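Local coordinates for SusD superfamily protein (Bacteroides thetaiotaomicron, PDB 3MCX), which is of unknown function but, as a zinc-binding member of the SusD family, probably helps capture glycans at the outer membrane, at residues D227-N232 with E358-A363; Q192-G197 with G234-Y239; V56-T61 with W437-L442; A430-G435 with A447-A452; Y32-G37 with Y92-Q97. One frame throughout, in Å; residues are numbered along the deposited sequence. Where two conformers were deposited one is given.

Contact 1: D227-N232 with E358-A363; sequences DVIKNN and EVYLNA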
# COMPACT_ATOMS: atom_id res chain seq x y z
N ASP A 227 10.34 -17.32 3.68
CA ASP A 227 9.33 -18.38 3.77
C ASP A 227 8.49 -18.37 2.49
O ASP A 227 8.37 -19.41 1.83
CB ASP A 227 8.47 -18.19 5.01
CG ASP A 227 7.48 -19.33 5.27
OD1 ASP A 227 7.57 -20.41 4.68
OD2 ASP A 227 6.61 -19.11 6.13
N VAL A 228 7.99 -17.20 2.10
CA VAL A 228 7.19 -17.10 0.87
C VAL A 228 8.01 -17.51 -0.37
O VAL A 228 7.56 -18.30 -1.19
CB VAL A 228 6.61 -15.70 0.68
CG1 VAL A 228 5.81 -15.62 -0.66
CG2 VAL A 228 5.73 -15.32 1.92
N ILE A 229 9.21 -16.95 -0.49
CA ILE A 229 10.06 -17.17 -1.66
C ILE A 229 10.42 -18.64 -1.82
O ILE A 229 10.29 -19.20 -2.91
CB ILE A 229 11.33 -16.34 -1.55
CG1 ILE A 229 11.02 -14.85 -1.66
CG2 ILE A 229 12.39 -16.75 -2.64
CD1 ILE A 229 12.16 -13.94 -1.19
N LYS A 230 10.85 -19.27 -0.72
CA LYS A 230 11.39 -20.63 -0.76
C LYS A 230 10.33 -21.73 -0.72
O LYS A 230 10.52 -22.80 -1.28
CB LYS A 230 12.35 -20.87 0.41
CG LYS A 230 13.67 -20.11 0.32
CD LYS A 230 14.38 -20.05 1.68
CE LYS A 230 15.74 -19.35 1.62
NZ LYS A 230 16.67 -19.95 0.62
N ASN A 231 9.22 -21.46 -0.02
CA ASN A 231 8.30 -22.54 0.34
C ASN A 231 6.91 -22.51 -0.26
O ASN A 231 6.11 -23.40 0.01
CB ASN A 231 8.18 -22.57 1.86
CG ASN A 231 9.52 -22.79 2.56
OD1 ASN A 231 10.37 -23.56 2.08
ND2 ASN A 231 9.72 -22.10 3.69
N ASN A 232 6.62 -21.53 -1.12
CA ASN A 232 5.25 -21.41 -1.62
C ASN A 232 4.79 -22.59 -2.50
O ASN A 232 3.58 -22.74 -2.74
CB ASN A 232 5.02 -20.05 -2.28
CG ASN A 232 5.66 -19.93 -3.64
OD1 ASN A 232 5.16 -20.51 -4.63
ND2 ASN A 232 6.75 -19.15 -3.71
N GLU A 358 7.48 -7.54 -4.47
CA GLU A 358 7.73 -6.78 -3.24
C GLU A 358 8.41 -7.68 -2.22
O GLU A 358 9.28 -7.22 -1.48
CB GLU A 358 6.45 -6.18 -2.63
CG GLU A 358 6.73 -5.46 -1.34
CD GLU A 358 5.50 -4.94 -0.63
OE1 GLU A 358 4.47 -4.80 -1.29
OE2 GLU A 358 5.57 -4.71 0.59
N VAL A 359 7.99 -8.93 -2.18
CA VAL A 359 8.53 -9.88 -1.20
C VAL A 359 10.02 -10.11 -1.47
O VAL A 359 10.82 -10.12 -0.54
CB VAL A 359 7.74 -11.22 -1.21
CG1 VAL A 359 8.38 -12.22 -0.27
CG2 VAL A 359 6.27 -10.99 -0.82
N TYR A 360 10.41 -10.30 -2.73
CA TYR A 360 11.82 -10.43 -3.08
C TYR A 360 12.61 -9.16 -2.69
O TYR A 360 13.72 -9.27 -2.18
CB TYR A 360 11.99 -10.73 -4.59
CG TYR A 360 11.86 -12.18 -4.99
CD1 TYR A 360 10.63 -12.84 -4.97
CD2 TYR A 360 12.97 -12.89 -5.39
CE1 TYR A 360 10.54 -14.17 -5.34
CE2 TYR A 360 12.90 -14.22 -5.77
CZ TYR A 360 11.68 -14.87 -5.72
OH TYR A 360 11.65 -16.22 -6.10
N LEU A 361 12.04 -8.00 -2.96
CA LEU A 361 12.69 -6.72 -2.63
C LEU A 361 12.82 -6.52 -1.12
O LEU A 361 13.85 -6.06 -0.64
CB LEU A 361 11.99 -5.55 -3.35
CG LEU A 361 12.19 -5.56 -4.87
CD1 LEU A 361 11.09 -4.75 -5.55
CD2 LEU A 361 13.65 -5.13 -5.26
N ASN A 362 11.79 -6.92 -0.38
CA ASN A 362 11.82 -6.90 1.09
C ASN A 362 12.92 -7.78 1.61
O ASN A 362 13.66 -7.40 2.51
CB ASN A 362 10.48 -7.38 1.68
CG ASN A 362 9.35 -6.37 1.52
OD1 ASN A 362 9.56 -5.24 1.08
ND2 ASN A 362 8.10 -6.80 1.87
N ALA A 363 13.06 -8.99 1.05
CA ALA A 363 14.17 -9.86 1.44
C ALA A 363 15.54 -9.23 1.13
O ALA A 363 16.46 -9.31 1.93
CB ALA A 363 14.04 -11.26 0.76
O HOH W 1 9.52 -17.59 -5.13
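This is a helix-helix contact inside the alpha-helical SusD fold, whose family belongs to the TPR clan. Segments 227-231 of helix 218-231 and 358-363 of helix 356-370 cross at -115°, their axes 9.9 Å apart at closest approach. Ile-229 carries the contact. Its CG1 lies beside the backbone N, anti to the carbonyl carbon, and this sets the chain over one face of the Tyr-360 ring. Ile-229 CG1 sits 4.0 Å from the centroid of the Tyr-360 ring, 21° off the normal, a CH-pi contact displaced toward the CD1-CE1 rim. Ile-229 CG2 follows the ring outward and meets Tyr-360 CZ at 3.7 Å. The CD1 methyl of Ile-229 turns the other way, to Ala-363 CB at 3.8 Å. Val-359 CG1 fits between the side chains of Val-228 and Ile-229. Tyr-380 of helix 374-385 also packs on Ile-229 and Ala-363. Tyr-360 touches Asp-383 on that helix, a zinc ligand in a structure of this protein, though no zinc is bound to it here. No direct hydrogen bond joins the two segments. One water bridges them instead: it donates to Ile-229 O at 2.8 Å and lies 2.7 Å from Tyr-360 OH.

Contact 2: Q192-G197 with G234-Y239; sequences QETSNG and GRYQLY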
# COMPACT_ATOMS: atom_id res chain seq x y z
N GLN A 192 -3.39 -22.87 2.87
CA GLN A 192 -2.08 -23.01 2.22
C GLN A 192 -2.20 -22.88 0.69
O GLN A 192 -1.24 -22.52 0.01
CB GLN A 192 -1.45 -24.35 2.57
CG GLN A 192 -1.03 -24.49 4.06
CD GLN A 192 0.22 -23.71 4.41
OE1 GLN A 192 0.24 -22.88 5.36
NE2 GLN A 192 1.26 -23.94 3.65
N GLU A 193 -3.39 -23.17 0.16
CA GLU A 193 -3.61 -23.10 -1.29
C GLU A 193 -3.85 -21.68 -1.75
O GLU A 193 -4.18 -20.78 -0.95
CB GLU A 193 -4.81 -23.97 -1.68
CG GLU A 193 -4.61 -25.44 -1.42
CD GLU A 193 -3.34 -26.05 -2.09
OE1 GLU A 193 -3.00 -25.72 -3.25
OE2 GLU A 193 -2.67 -26.88 -1.44
N THR A 194 -3.69 -21.47 -3.05
CA THR A 194 -3.94 -20.14 -3.59
C THR A 194 -5.41 -19.79 -3.35
O THR A 194 -6.30 -20.66 -3.36
CB THR A 194 -3.56 -19.98 -5.08
OG1 THR A 194 -4.55 -20.60 -5.88
CG2 THR A 194 -2.17 -20.55 -5.38
N SER A 195 -5.64 -18.51 -3.09
CA SER A 195 -6.96 -18.07 -2.66
C SER A 195 -7.30 -16.70 -3.27
O SER A 195 -7.15 -15.68 -2.65
CB SER A 195 -7.04 -18.03 -1.13
OG SER A 195 -8.40 -18.19 -0.72
N ASN A 196 -7.77 -16.72 -4.51
CA ASN A 196 -8.05 -15.49 -5.23
C ASN A 196 -9.14 -14.65 -4.58
O ASN A 196 -10.29 -15.08 -4.50
CB ASN A 196 -8.49 -15.82 -6.68
CG ASN A 196 -7.37 -16.41 -7.52
OD1 ASN A 196 -6.21 -16.43 -7.12
ND2 ASN A 196 -7.73 -16.90 -8.70
N GLY A 197 -8.79 -13.45 -4.10
CA GLY A 197 -9.75 -12.53 -3.53
C GLY A 197 -9.68 -12.44 -2.03
O GLY A 197 -10.34 -11.60 -1.45
N GLY A 234 5.58 -23.45 -5.80
CA GLY A 234 5.27 -23.15 -7.19
C GLY A 234 3.90 -22.52 -7.39
O GLY A 234 3.41 -22.48 -8.50
N ARG A 235 3.28 -22.03 -6.32
CA ARG A 235 1.95 -21.42 -6.44
C ARG A 235 2.02 -20.01 -7.02
O ARG A 235 1.01 -19.50 -7.55
CB ARG A 235 1.25 -21.41 -5.08
CG ARG A 235 0.87 -22.78 -4.56
CD ARG A 235 0.21 -22.65 -3.21
NE ARG A 235 -0.17 -23.92 -2.62
CZ ARG A 235 0.49 -24.56 -1.65
NH1 ARG A 235 1.64 -24.09 -1.17
NH2 ARG A 235 -0.01 -25.69 -1.16
N TYR A 236 3.19 -19.38 -6.91
CA TYR A 236 3.42 -18.00 -7.36
C TYR A 236 4.74 -17.96 -8.12
O TYR A 236 5.65 -18.74 -7.82
CB TYR A 236 3.47 -17.00 -6.18
CG TYR A 236 2.25 -17.12 -5.30
CD1 TYR A 236 1.05 -16.54 -5.68
CD2 TYR A 236 2.26 -17.89 -4.13
CE1 TYR A 236 -0.09 -16.69 -4.92
CE2 TYR A 236 1.11 -18.03 -3.36
CZ TYR A 236 -0.06 -17.44 -3.74
OH TYR A 236 -1.21 -17.61 -3.00
N GLN A 237 4.83 -17.07 -9.11
CA GLN A 237 5.99 -16.96 -10.01
C GLN A 237 6.23 -15.50 -10.34
O GLN A 237 5.27 -14.79 -10.65
CB GLN A 237 5.71 -17.67 -11.37
CG GLN A 237 5.83 -19.16 -11.41
CD GLN A 237 5.71 -19.68 -12.84
OE1 GLN A 237 5.71 -18.91 -13.82
NE2 GLN A 237 5.61 -21.00 -12.96
N LEU A 238 7.49 -15.06 -10.33
CA LEU A 238 7.84 -13.72 -10.81
C LEU A 238 7.51 -13.60 -12.31
O LEU A 238 7.67 -14.57 -13.08
CB LEU A 238 9.34 -13.44 -10.57
CG LEU A 238 9.75 -13.25 -9.12
CD1 LEU A 238 11.26 -13.13 -9.07
CD2 LEU A 238 9.09 -12.02 -8.47
N TYR A 239 7.04 -12.43 -12.71
CA TYR A 239 6.78 -12.16 -14.14
C TYR A 239 8.08 -12.14 -14.92
O TYR A 239 9.07 -11.56 -14.48
CB TYR A 239 6.04 -10.83 -14.35
CG TYR A 239 4.72 -10.79 -13.59
CD1 TYR A 239 3.83 -11.86 -13.63
CD2 TYR A 239 4.38 -9.70 -12.84
CE1 TYR A 239 2.65 -11.83 -12.93
CE2 TYR A 239 3.20 -9.66 -12.09
CZ TYR A 239 2.34 -10.75 -12.18
OH TYR A 239 1.17 -10.80 -11.44
O HOH W 2 1.88 -25.68 1.66
O HOH W 3 -3.52 -16.48 -3.53
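Two surface loops meet here, one leading into helix 201-214 and the other following helix 218-231. Arg-235 reaches across with its chain extended from CG to NE. Arg-235 NH2 donates to Glu-193 OE2 at 2.9 Å, within the guanidinium plane but from above the carboxylate plane. Arg-235 NE makes a weak bond of 3.4 Å to Glu-193 OE1. The two planes are 68° apart, so the salt bridge is twisted. NH1 bonds Asn-232 O and a water that also accepts from Gln-192 NE2. Gln-192 O lies 3.1 Å from Arg-235 CZ, over the centre of the guanidinium face, and accepts from Trp-202 NE1. Thr-194 CG2 packs on Arg-235 CB at 3.5 Å. A second water joins Ser-195 N to Tyr-236 OH, which also bonds Asn-200 ND2. An alanine in place of Arg-235 would remove the salt bridge and probably loosen the link between the loops. The guanidinium is probably held by charge at its edge and by a carbonyl dipole over its face.

Contact 3: V56-T61 with W437-L442; sequences VQARIT and WHLETL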
# COMPACT_ATOMS: atom_id res chain seq x y z
N VAL A 56 5.31 10.03 -8.08
CA VAL A 56 3.92 10.21 -8.51
C VAL A 56 3.47 11.51 -7.88
O VAL A 56 3.60 11.70 -6.65
CB VAL A 56 3.02 9.05 -8.10
CG1 VAL A 56 1.58 9.37 -8.48
CG2 VAL A 56 3.47 7.71 -8.72
N GLN A 57 2.98 12.44 -8.69
CA GLN A 57 2.58 13.76 -8.22
C GLN A 57 1.13 14.04 -8.58
O GLN A 57 0.56 13.41 -9.45
CB GLN A 57 3.48 14.85 -8.83
CG GLN A 57 3.50 14.85 -10.34
CD GLN A 57 4.18 16.06 -10.90
OE1 GLN A 57 5.41 16.10 -11.14
NE2 GLN A 57 3.40 17.11 -11.10
N ALA A 58 0.53 15.03 -7.92
CA ALA A 58 -0.72 15.58 -8.45
C ALA A 58 -0.48 16.19 -9.81
O ALA A 58 0.58 16.79 -10.07
CB ALA A 58 -1.31 16.66 -7.48
N ARG A 59 -1.50 16.10 -10.66
CA ARG A 59 -1.51 16.83 -11.90
C ARG A 59 -1.84 18.32 -11.74
O ARG A 59 -1.32 19.18 -12.46
CB ARG A 59 -2.48 16.17 -12.90
CG ARG A 59 -2.61 16.86 -14.25
CD ARG A 59 -3.61 16.18 -15.20
NE ARG A 59 -4.96 16.09 -14.60
CZ ARG A 59 -5.84 17.08 -14.54
NH1 ARG A 59 -5.62 18.25 -15.11
NH2 ARG A 59 -6.99 16.87 -13.90
N ILE A 60 -2.78 18.59 -10.82
CA ILE A 60 -3.33 19.89 -10.58
C ILE A 60 -3.66 20.01 -9.08
O ILE A 60 -4.13 19.06 -8.45
CB ILE A 60 -4.56 20.13 -11.52
CG1 ILE A 60 -4.92 21.60 -11.59
CG2 ILE A 60 -5.73 19.25 -11.15
CD1 ILE A 60 -5.91 21.91 -12.74
N THR A 61 -3.49 21.23 -8.56
CA THR A 61 -3.91 21.46 -7.19
C THR A 61 -5.43 21.61 -7.16
O THR A 61 -6.02 22.26 -8.02
CB THR A 61 -3.20 22.68 -6.57
OG1 THR A 61 -3.40 22.64 -5.14
CG2 THR A 61 -3.66 24.04 -7.14
N TRP A 437 8.19 19.50 -13.53
CA TRP A 437 6.75 19.72 -13.53
C TRP A 437 6.04 19.46 -12.23
O TRP A 437 4.82 19.44 -12.19
CB TRP A 437 6.05 19.05 -14.72
CG TRP A 437 6.25 17.54 -14.90
CD1 TRP A 437 5.52 16.55 -14.35
CD2 TRP A 437 7.21 16.90 -15.76
NE1 TRP A 437 5.96 15.33 -14.78
CE2 TRP A 437 7.01 15.52 -15.63
CE3 TRP A 437 8.21 17.37 -16.62
CZ2 TRP A 437 7.75 14.59 -16.36
CZ3 TRP A 437 8.96 16.45 -17.33
CH2 TRP A 437 8.73 15.08 -17.20
N HIS A 438 6.78 19.31 -11.13
CA HIS A 438 6.12 19.36 -9.85
C HIS A 438 5.37 20.67 -9.73
O HIS A 438 5.76 21.73 -10.28
CB HIS A 438 7.13 19.20 -8.72
CG HIS A 438 7.49 17.76 -8.47
ND1 HIS A 438 6.63 16.88 -7.85
CD2 HIS A 438 8.61 17.06 -8.77
CE1 HIS A 438 7.20 15.68 -7.79
NE2 HIS A 438 8.42 15.78 -8.32
N LEU A 439 4.29 20.61 -8.96
CA LEU A 439 3.42 21.77 -8.89
C LEU A 439 4.04 22.91 -8.11
O LEU A 439 4.76 22.69 -7.14
CB LEU A 439 2.08 21.42 -8.26
CG LEU A 439 1.33 20.34 -8.98
CD1 LEU A 439 -0.12 20.19 -8.40
CD2 LEU A 439 1.31 20.51 -10.49
N GLU A 440 3.70 24.14 -8.48
CA GLU A 440 4.21 25.31 -7.79
C GLU A 440 3.71 25.39 -6.35
O GLU A 440 4.31 26.05 -5.51
CB GLU A 440 3.88 26.60 -8.54
CG GLU A 440 4.61 26.75 -9.89
CD GLU A 440 6.12 26.66 -9.78
OE1 GLU A 440 6.68 27.32 -8.88
OE2 GLU A 440 6.74 25.93 -10.62
N THR A 441 2.59 24.75 -6.05
CA THR A 441 2.10 24.74 -4.68
C THR A 441 3.09 24.13 -3.68
O THR A 441 3.00 24.43 -2.48
CB THR A 441 0.78 23.94 -4.58
OG1 THR A 441 0.94 22.67 -5.24
CG2 THR A 441 -0.39 24.73 -5.19
N LEU A 442 4.03 23.29 -4.12
CA LEU A 442 5.03 22.75 -3.17
C LEU A 442 5.92 23.86 -2.59
O LEU A 442 6.44 23.71 -1.48
CB LEU A 442 5.94 21.72 -3.84
CG LEU A 442 5.28 20.49 -4.45
CD1 LEU A 442 6.32 19.44 -4.84
CD2 LEU A 442 4.24 19.86 -3.45
O HOH W 4 7.99 16.54 -12.19
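The chain leaves strand 56-57 and passes the turn into helix 441-444, with Gln-57 CA and His-438 CA 6.8 Å apart. Gln-57 CG takes the crowded position between the backbone N and the carbonyl carbon (chi1 56°), and the chain then extends. Gln-57 NE2 donates to Trp-437 O at 2.9 Å, from above that carbonyl plane, and to Ala-58 O at 3.0 Å. Gln-57 OE1 accepts from a water and lies 3.6 Å above the ring plane of His-438. Strand 56-57 pairs with strand 292-293. The contact joins this N-terminal element of the SusD fold to the C-terminal 437-442. His-438 is held by Tyr-72 OH and Asp-296. An alanine at Gln-57 would lose both NE2 bonds and would probably loosen the hold of this segment on the turn at Trp-437. Leu-439 CD1 lies 3.8 Å from Ala-58 CB, while Leu-439 CD2 meets Arg-59 O at 3.5 Å. Thr-61 OG1 and Thr-441 OG1 both bond Glu-73, and Thr-441 CG2 approaches Thr-61 CB at 3.7 Å.

Contact 4: A430-G435 with A447-A452; sequences AIERKG and AQKIEA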
# COMPACT_ATOMS: atom_id res chain seq x y z
N ALA A 430 15.44 11.85 3.27
CA ALA A 430 14.64 12.99 2.80
C ALA A 430 14.06 12.71 1.43
O ALA A 430 14.74 12.17 0.55
CB ALA A 430 15.47 14.27 2.75
N ILE A 431 12.83 13.19 1.26
CA ILE A 431 12.07 13.08 0.01
C ILE A 431 12.19 14.42 -0.68
O ILE A 431 11.80 15.44 -0.10
CB ILE A 431 10.62 12.80 0.32
CG1 ILE A 431 10.47 11.40 0.91
CG2 ILE A 431 9.79 12.95 -0.96
CD1 ILE A 431 9.17 11.25 1.69
N GLU A 432 12.77 14.46 -1.89
CA GLU A 432 12.94 15.72 -2.62
C GLU A 432 12.18 15.62 -3.95
O GLU A 432 12.40 14.70 -4.73
CB GLU A 432 14.41 16.06 -2.89
CG GLU A 432 15.22 16.46 -1.64
CD GLU A 432 16.66 16.87 -1.97
OE1 GLU A 432 17.47 16.01 -2.39
OE2 GLU A 432 16.94 18.08 -1.88
N ARG A 433 11.30 16.57 -4.18
CA ARG A 433 10.56 16.69 -5.43
C ARG A 433 11.33 17.66 -6.32
O ARG A 433 11.17 18.87 -6.21
CB ARG A 433 9.15 17.22 -5.12
CG ARG A 433 8.21 16.25 -4.48
CD ARG A 433 8.35 16.06 -2.94
NE ARG A 433 7.23 15.24 -2.55
CZ ARG A 433 6.00 15.68 -2.30
NH1 ARG A 433 5.75 16.96 -2.06
NH2 ARG A 433 5.04 14.80 -2.21
N LYS A 434 12.18 17.12 -7.20
CA LYS A 434 13.11 17.93 -7.98
C LYS A 434 12.70 18.14 -9.44
O LYS A 434 13.14 19.09 -10.08
CB LYS A 434 14.52 17.32 -7.98
CG LYS A 434 15.22 17.37 -6.61
CD LYS A 434 16.71 17.23 -6.79
CE LYS A 434 17.35 16.43 -5.68
NZ LYS A 434 18.74 15.93 -6.08
N GLY A 435 11.81 17.28 -9.91
CA GLY A 435 11.38 17.29 -11.29
C GLY A 435 10.72 18.58 -11.70
O GLY A 435 10.03 19.23 -10.91
N ALA A 447 6.93 21.98 0.68
CA ALA A 447 6.92 20.55 0.49
C ALA A 447 7.76 20.13 -0.71
O ALA A 447 7.53 19.07 -1.30
CB ALA A 447 5.45 20.00 0.38
N GLN A 448 8.77 20.91 -1.04
CA GLN A 448 9.76 20.47 -2.03
C GLN A 448 10.71 19.41 -1.41
O GLN A 448 11.24 18.56 -2.11
CB GLN A 448 10.55 21.64 -2.57
CG GLN A 448 9.69 22.59 -3.40
CD GLN A 448 10.54 23.67 -4.03
OE1 GLN A 448 10.94 24.62 -3.36
NE2 GLN A 448 10.84 23.51 -5.30
N LYS A 449 10.95 19.53 -0.11
CA LYS A 449 11.80 18.58 0.64
C LYS A 449 11.06 18.22 1.90
O LYS A 449 10.62 19.12 2.64
CB LYS A 449 13.18 19.17 0.99
CG LYS A 449 14.07 18.13 1.77
CD LYS A 449 15.37 18.65 2.29
CE LYS A 449 15.18 19.55 3.52
NZ LYS A 449 16.35 19.70 4.42
N ILE A 450 10.97 16.93 2.17
CA ILE A 450 10.36 16.43 3.43
C ILE A 450 11.36 15.49 4.09
O ILE A 450 11.62 14.42 3.57
CB ILE A 450 9.01 15.74 3.23
CG1 ILE A 450 8.06 16.63 2.40
CG2 ILE A 450 8.34 15.40 4.55
CD1 ILE A 450 8.11 16.25 0.92
N GLU A 451 11.85 15.89 5.26
CA GLU A 451 12.67 14.98 6.08
C GLU A 451 11.81 13.91 6.71
O GLU A 451 10.61 14.10 6.93
CB GLU A 451 13.40 15.75 7.17
CG GLU A 451 14.32 16.83 6.65
CD GLU A 451 15.66 16.31 6.14
OE1 GLU A 451 15.82 15.07 5.91
OE2 GLU A 451 16.55 17.18 5.97
N ALA A 452 12.43 12.76 7.02
CA ALA A 452 11.72 11.62 7.63
C ALA A 452 11.27 11.89 9.07
O ALA A 452 10.44 11.16 9.60
CB ALA A 452 12.59 10.34 7.57
O HOH W 5 14.32 20.01 -2.44
O HOH W 6 9.67 21.14 -6.77
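Arg-433 starts with CG anti to the carbonyl carbon and then bends at chi2 (81°), which folds its guanidinium back across the neighbouring segment. Ile-450 has CG1 beside its backbone N and an unusual chi2 of 96°, and this puts CD1 over a face of that guanidinium, 3.7 Å from Arg-433 NE. NH1 of Arg-433 donates to Ala-447 O at 2.9 Å, close to the guanidinium plane. The same nitrogen also bonds Tyr-72 O, and NE bonds Ala-53 O. The segments form a two-stranded antiparallel sheet, strand 431-432 with strand 449-450, closed through the short helix 441-444. Ile-431 and Ile-450 are the hydrogen-bonded pair. Ile-431 N donates to Ile-450 O at 2.9 Å, and Ile-450 N returns the bond to Ile-431 O at 2.8 Å. Arg-433 N adds a bond to Gln-448 O. Both isoleucines pack on Tyr-74. The other face carries Glu-432 and Lys-449, a non-hydrogen-bonded pair whose side chains lie side by side, CG to CG at 4.0 Å. Lys-449 NZ bends away to a salt bridge with Glu-451 OE2 at 3.0 Å. A water links Arg-433 O to Gln-448 NE2.

Contact 5: Y32-G37 with Y92-Q97; sequences YRLASG and YKVIRQ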
# COMPACT_ATOMS: atom_id res chain seq x y z
N TYR A 32 -13.98 -7.81 3.41
CA TYR A 32 -13.14 -7.64 2.23
C TYR A 32 -13.72 -6.60 1.28
O TYR A 32 -12.97 -5.78 0.75
CB TYR A 32 -13.03 -8.96 1.50
CG TYR A 32 -12.10 -9.98 2.16
CD1 TYR A 32 -10.77 -9.73 2.31
CD2 TYR A 32 -12.57 -11.23 2.52
CE1 TYR A 32 -9.89 -10.70 2.86
CE2 TYR A 32 -11.72 -12.20 3.06
CZ TYR A 32 -10.38 -11.92 3.21
OH TYR A 32 -9.49 -12.86 3.69
N ARG A 33 -15.04 -6.60 1.09
CA ARG A 33 -15.71 -5.66 0.20
C ARG A 33 -15.52 -4.23 0.72
O ARG A 33 -15.21 -3.33 -0.03
CB ARG A 33 -17.18 -5.98 0.04
CG ARG A 33 -17.85 -5.20 -1.08
N LEU A 34 -15.69 -4.03 2.03
CA LEU A 34 -15.48 -2.71 2.62
C LEU A 34 -14.04 -2.25 2.43
O LEU A 34 -13.77 -1.08 2.10
CB LEU A 34 -15.84 -2.76 4.12
CG LEU A 34 -15.91 -1.43 4.86
CD1 LEU A 34 -16.91 -0.45 4.20
CD2 LEU A 34 -16.43 -1.75 6.28
N ALA A 35 -13.08 -3.15 2.60
CA ALA A 35 -11.67 -2.84 2.41
C ALA A 35 -11.37 -2.43 0.98
O ALA A 35 -10.49 -1.61 0.75
CB ALA A 35 -10.75 -4.00 2.88
N SER A 36 -12.12 -2.97 0.02
CA SER A 36 -11.89 -2.64 -1.37
C SER A 36 -12.57 -1.34 -1.78
O SER A 36 -12.33 -0.82 -2.88
CB SER A 36 -12.42 -3.77 -2.27
OG SER A 36 -13.81 -3.72 -2.36
N GLY A 37 -13.38 -0.78 -0.88
CA GLY A 37 -14.19 0.35 -1.17
C GLY A 37 -13.52 1.72 -1.07
O GLY A 37 -12.34 1.88 -0.71
N TYR A 92 -11.52 2.07 10.70
CA TYR A 92 -12.07 1.66 12.00
C TYR A 92 -13.36 0.84 11.85
O TYR A 92 -13.65 -0.02 12.64
CB TYR A 92 -12.24 2.85 12.96
CG TYR A 92 -10.99 3.11 13.75
CD1 TYR A 92 -10.58 2.21 14.69
CD2 TYR A 92 -10.20 4.24 13.49
CE1 TYR A 92 -9.41 2.41 15.39
CE2 TYR A 92 -9.04 4.44 14.17
CZ TYR A 92 -8.64 3.52 15.12
OH TYR A 92 -7.43 3.71 15.77
N LYS A 93 -14.17 1.14 10.83
CA LYS A 93 -15.36 0.34 10.57
C LYS A 93 -14.96 -1.10 10.25
O LYS A 93 -15.58 -2.04 10.74
CB LYS A 93 -16.20 0.94 9.43
CG LYS A 93 -17.56 0.26 9.23
CD LYS A 93 -18.33 1.09 8.15
CE LYS A 93 -19.65 0.47 7.74
NZ LYS A 93 -20.18 1.28 6.57
N VAL A 94 -13.94 -1.27 9.40
CA VAL A 94 -13.45 -2.61 9.10
C VAL A 94 -12.96 -3.28 10.40
O VAL A 94 -13.29 -4.44 10.64
CB VAL A 94 -12.34 -2.61 8.07
CG1 VAL A 94 -11.63 -3.99 8.02
CG2 VAL A 94 -12.93 -2.24 6.68
N ILE A 95 -12.20 -2.57 11.23
CA ILE A 95 -11.71 -3.16 12.48
C ILE A 95 -12.88 -3.62 13.36
O ILE A 95 -12.91 -4.75 13.87
CB ILE A 95 -10.79 -2.17 13.23
CG1 ILE A 95 -9.47 -2.06 12.48
CG2 ILE A 95 -10.61 -2.62 14.70
CD1 ILE A 95 -8.56 -0.92 12.94
N ARG A 96 -13.87 -2.76 13.48
CA ARG A 96 -15.04 -3.10 14.27
C ARG A 96 -15.75 -4.34 13.75
O ARG A 96 -16.15 -5.19 14.52
CB ARG A 96 -15.95 -1.89 14.41
CG ARG A 96 -15.28 -0.79 15.22
CD ARG A 96 -16.12 0.44 15.46
NE ARG A 96 -17.09 0.78 14.43
CZ ARG A 96 -16.97 1.88 13.71
NH1 ARG A 96 -15.96 2.67 13.96
NH2 ARG A 96 -17.83 2.17 12.79
N GLN A 97 -15.89 -4.44 12.45
CA GLN A 97 -16.51 -5.63 11.87
C GLN A 97 -15.67 -6.89 12.11
O GLN A 97 -16.22 -7.94 12.41
CB GLN A 97 -16.77 -5.42 10.38
CG GLN A 97 -17.86 -4.36 10.14
CD GLN A 97 -18.36 -4.32 8.70
OE1 GLN A 97 -17.96 -5.13 7.87
NE2 GLN A 97 -19.24 -3.36 8.42
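Of the flat groups, only the Gln-97 amide meets the other segment; the Arg-96 guanidinium has Lys-93 CA 3.8 Å above the centre of one face. The contact itself is mainly aliphatic. In the N-terminal helical part of the fold, segments 32-36 of helix 21-36 and 92-97 of helix 81-106 lie nearly antiparallel, at 172°, with their axes 9.8 Å apart. Leu-34 carries the contact. Its CG is anti to the backbone N (chi1 -170°), and CD2 packs against Lys-93, Val-94 and Gln-97. Val-94 CG2 lies 3.6 Å from Leu-34 CD2, the two side chains sliding past each other in opposite directions. Lys-93 crosses at about a right angle, its CG 3.7 Å from Leu-34 CD2. Gln-97 NE2 lies 3.9 Å from Leu-34 CD2. Val-94 also packs on Met-128 of helix 115-140. No hydrogen bond crosses between the segments, so van der Waals contact holds this pairing, with a buried valine and an exposed lysine.

In the fold
From the N terminus, segment 32-37 comes first, and contact 5 closes at 92-97, pairing two N-terminal helices. Segment 56-61 lies inside that loop, but its partner comes only at 437-442, so contacts 5 and 3 cross. Contact 3 thus joins the N- and C-terminal parts. Contacts 1 and 2 are nested inside its long loop. Contact 2 ties the loop before helix 201-214 to the one after helix 218-231, and contact 1 joins helices 218-231 and 356-370. They cross each other and touch, Tyr-360 packing on Leu-238. Contact 2 reaches contact 5 through Gly-197 and Tyr-32. Near the C terminus, contact 4 closes a short loop that crosses contact 3, where Leu-442 O probably bonds Ala-447 N.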